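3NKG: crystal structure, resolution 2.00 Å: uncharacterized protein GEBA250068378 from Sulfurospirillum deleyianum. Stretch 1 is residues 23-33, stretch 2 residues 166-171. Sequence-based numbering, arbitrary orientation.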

# COMPACT_ATOMS: atom_id res chain seq x y z
N GLU A 23 -10.41 -12.41 7.61
CA GLU A 23 -10.04 -13.73 7.16
C GLU A 23 -9.86 -13.68 5.65
O GLU A 23 -10.61 -13.03 4.93
CB GLU A 23 -11.08 -14.77 7.53
CG GLU A 23 -10.72 -16.16 7.04
CD GLU A 23 -11.71 -17.23 7.50
OE1 GLU A 23 -12.30 -17.07 8.61
OE2 GLU A 23 -11.90 -18.22 6.76
N VAL A 24 -8.85 -14.38 5.19
CA VAL A 24 -8.44 -14.31 3.82
C VAL A 24 -8.20 -15.72 3.33
O VAL A 24 -7.46 -16.49 3.96
CB VAL A 24 -7.12 -13.51 3.72
CG1 VAL A 24 -6.46 -13.76 2.37
CG2 VAL A 24 -7.38 -12.03 3.98
N LYS A 25 -8.80 -16.05 2.20
CA LYS A 25 -8.66 -17.37 1.62
C LYS A 25 -7.75 -17.32 0.40
O LYS A 25 -8.05 -16.63 -0.56
CB LYS A 25 -10.02 -17.95 1.26
CG LYS A 25 -9.98 -19.41 0.79
CD LYS A 25 -11.37 -20.03 0.79
CE LYS A 25 -11.35 -21.48 0.33
NZ LYS A 25 -12.73 -22.09 0.35
N ILE A 26 -6.64 -18.04 0.47
CA ILE A 26 -5.74 -18.20 -0.66
C ILE A 26 -6.09 -19.49 -1.43
O ILE A 26 -5.98 -20.60 -0.87
CB ILE A 26 -4.27 -18.26 -0.20
CG1 ILE A 26 -3.92 -17.00 0.63
CG2 ILE A 26 -3.34 -18.43 -1.38
CD1 ILE A 26 -4.01 -15.66 -0.14
N GLU A 27 -6.48 -19.35 -2.70
CA GLU A 27 -6.93 -20.46 -3.54
C GLU A 27 -5.77 -21.17 -4.24
O GLU A 27 -5.89 -22.33 -4.62
CB GLU A 27 -7.89 -19.96 -4.63
CG GLU A 27 -8.84 -18.83 -4.23
CD GLU A 27 -10.06 -19.31 -3.45
OE1 GLU A 27 -10.13 -20.51 -3.10
OE2 GLU A 27 -10.95 -18.47 -3.19
N GLU A 28 -4.67 -20.46 -4.45
CA GLU A 28 -3.56 -21.00 -5.21
C GLU A 28 -2.28 -20.74 -4.45
O GLU A 28 -2.04 -19.61 -3.99
CB GLU A 28 -3.51 -20.34 -6.60
CG GLU A 28 -2.57 -21.01 -7.62
CD GLU A 28 -2.59 -20.34 -9.00
OE1 GLU A 28 -3.66 -19.81 -9.41
OE2 GLU A 28 -1.54 -20.35 -9.69
N SER A 29 -1.46 -21.78 -4.31
CA SER A 29 -0.13 -21.60 -3.75
C SER A 29 0.69 -20.81 -4.75
O SER A 29 1.07 -21.32 -5.81
CB SER A 29 0.53 -22.96 -3.46
OG SER A 29 -0.22 -23.67 -2.48
N TRP A 30 0.96 -19.55 -4.43
CA TRP A 30 1.75 -18.70 -5.33
C TRP A 30 2.28 -17.49 -4.55
O TRP A 30 2.19 -17.44 -3.31
CB TRP A 30 0.87 -18.24 -6.49
CG TRP A 30 1.61 -17.92 -7.73
CD1 TRP A 30 1.88 -16.68 -8.22
CD2 TRP A 30 2.18 -18.85 -8.65
NE1 TRP A 30 2.58 -16.78 -9.40
CE2 TRP A 30 2.78 -18.10 -9.68
CE3 TRP A 30 2.23 -20.25 -8.70
CZ2 TRP A 30 3.43 -18.71 -10.76
CZ3 TRP A 30 2.88 -20.85 -9.78
CH2 TRP A 30 3.48 -20.08 -10.79
N SER A 31 2.84 -16.51 -5.26
CA SER A 31 3.26 -15.29 -4.58
C SER A 31 2.19 -14.24 -4.82
O SER A 31 1.51 -14.26 -5.86
CB SER A 31 4.64 -14.79 -5.06
OG SER A 31 4.65 -14.52 -6.45
N TYR A 32 2.06 -13.33 -3.85
CA TYR A 32 1.01 -12.32 -3.84
C TYR A 32 1.55 -10.97 -3.48
O TYR A 32 2.30 -10.83 -2.52
CB TYR A 32 -0.08 -12.65 -2.81
CG TYR A 32 -0.88 -13.85 -3.20
CD1 TYR A 32 -0.40 -15.13 -2.99
CD2 TYR A 32 -2.11 -13.70 -3.83
CE1 TYR A 32 -1.14 -16.25 -3.38
CE2 TYR A 32 -2.85 -14.79 -4.21
CZ TYR A 32 -2.36 -16.07 -3.99
OH TYR A 32 -3.12 -17.16 -4.38
N HIS A 33 1.12 -9.97 -4.23
CA HIS A 33 1.45 -8.60 -3.89
C HIS A 33 0.50 -8.08 -2.82
O HIS A 33 -0.71 -8.31 -2.89
CB HIS A 33 1.32 -7.71 -5.12
CG HIS A 33 2.24 -8.07 -6.23
ND1 HIS A 33 3.58 -8.31 -6.03
CD2 HIS A 33 2.02 -8.24 -7.56
CE1 HIS A 33 4.15 -8.62 -7.19
NE2 HIS A 33 3.22 -8.59 -8.13
N THR A 166 -4.82 -4.16 -0.31
CA THR A 166 -5.19 -5.12 -1.34
C THR A 166 -4.18 -6.26 -1.53
O THR A 166 -2.97 -6.03 -1.56
CB THR A 166 -5.46 -4.40 -2.67
OG1 THR A 166 -6.64 -3.62 -2.53
CG2 THR A 166 -5.67 -5.39 -3.81
N ILE A 167 -4.69 -7.49 -1.65
CA ILE A 167 -3.87 -8.66 -1.95
C ILE A 167 -4.25 -9.16 -3.33
O ILE A 167 -5.42 -9.47 -3.60
CB ILE A 167 -4.12 -9.80 -0.93
CG1 ILE A 167 -3.95 -9.28 0.49
CG2 ILE A 167 -3.16 -11.00 -1.16
CD1 ILE A 167 -4.74 -10.04 1.52
N TYR A 168 -3.28 -9.21 -4.23
CA TYR A 168 -3.56 -9.83 -5.52
C TYR A 168 -2.39 -10.70 -6.01
O TYR A 168 -1.24 -10.51 -5.61
CB TYR A 168 -4.01 -8.80 -6.57
CG TYR A 168 -2.90 -7.90 -7.07
CD1 TYR A 168 -2.33 -8.11 -8.32
CD2 TYR A 168 -2.44 -6.84 -6.31
CE1 TYR A 168 -1.30 -7.28 -8.79
CE2 TYR A 168 -1.41 -6.02 -6.76
CZ TYR A 168 -0.85 -6.24 -8.01
OH TYR A 168 0.17 -5.43 -8.47
N ILE A 169 -2.70 -11.66 -6.87
CA ILE A 169 -1.72 -12.67 -7.23
C ILE A 169 -0.65 -12.03 -8.09
O ILE A 169 -0.95 -11.15 -8.89
CB ILE A 169 -2.39 -13.87 -7.95
CG1 ILE A 169 -1.55 -15.14 -7.80
CG2 ILE A 169 -2.65 -13.53 -9.41
CD1 ILE A 169 -2.20 -16.38 -8.33
N ASN A 170 0.60 -12.43 -7.89
CA ASN A 170 1.71 -11.93 -8.70
C ASN A 170 1.83 -12.73 -10.00
O ASN A 170 2.27 -13.88 -9.99
CB ASN A 170 3.00 -12.03 -7.90
CG ASN A 170 4.25 -11.80 -8.74
OD1 ASN A 170 4.21 -11.12 -9.77
ND2 ASN A 170 5.38 -12.36 -8.29
N LYS A 171 1.45 -12.14 -11.14
CA LYS A 171 1.47 -12.87 -12.42
C LYS A 171 2.83 -12.91 -13.15
O LYS A 171 2.87 -13.23 -14.33
CB LYS A 171 0.40 -12.35 -13.38
CG LYS A 171 -1.04 -12.62 -12.97
CD LYS A 171 -1.39 -14.12 -12.96
CE LYS A 171 -2.89 -14.34 -13.25
NZ LYS A 171 -3.45 -15.57 -12.62
O HOH W 1 1.66 -9.00 -10.97

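Residues 166-169 form a strand that runs antiparallel, at 143°, to strand 30-33, and the two stretches together bury 622 Å² of surface. I167 is a buried apolar residue: its CD1 lies 4.1 Å from V24 CG2 and its CG2 lies 3.9 Å from Y32 CB, so its branched side chain lies between those of V24 and Y32. Its CA also approaches H33 O at 3.3 Å in a CA-H...O contact.

Y168 pairs with H33 through two backbone hydrogen bonds, H33 N to Y168 O (2.8 Å) and Y168 N to H33 O (3.0 Å). The side chains of this pair lie on the same face of the sheet, where H33 CB sits over one face of the Y168 ring, 4.0 Å from its centroid. The two rings meet obliquely, with their planes at 59°.

At I169 the register passes to a non-hydrogen-bonded pair with Y32, whose CA lies 4.4 Å from I169 CA. Although these side chains diverge, with chi1 in the t well, I169 CG1 lies over one face of the Y32 ring, 3.8 Å from Y32 CE2, and equally 3.8 Å from W30 CD1. The Y32 hydroxyl is satisfied within its own stretch, with OH donating to E28 O at 2.7 Å.

N170 is the polar anchor. Its backbone N donates to S31 O (2.9 Å, nearly linear), and its O accepts from W30 NE1 (3.0 Å) at the indole edge. The amide can be buried because both its polar atoms have partners: ND2 donates to S31 OG (2.9 Å), and OD1 is hydrogen-bonded just outside the stretch. N170 CB packs over the H33 ring, 3.8 Å from its centroid. Beyond it, exposed K171 contributes its backbone N, which donates to a water (3.2 Å from K171 N) that also hydrogen-bonds H33 NE2 at 3.3 Å.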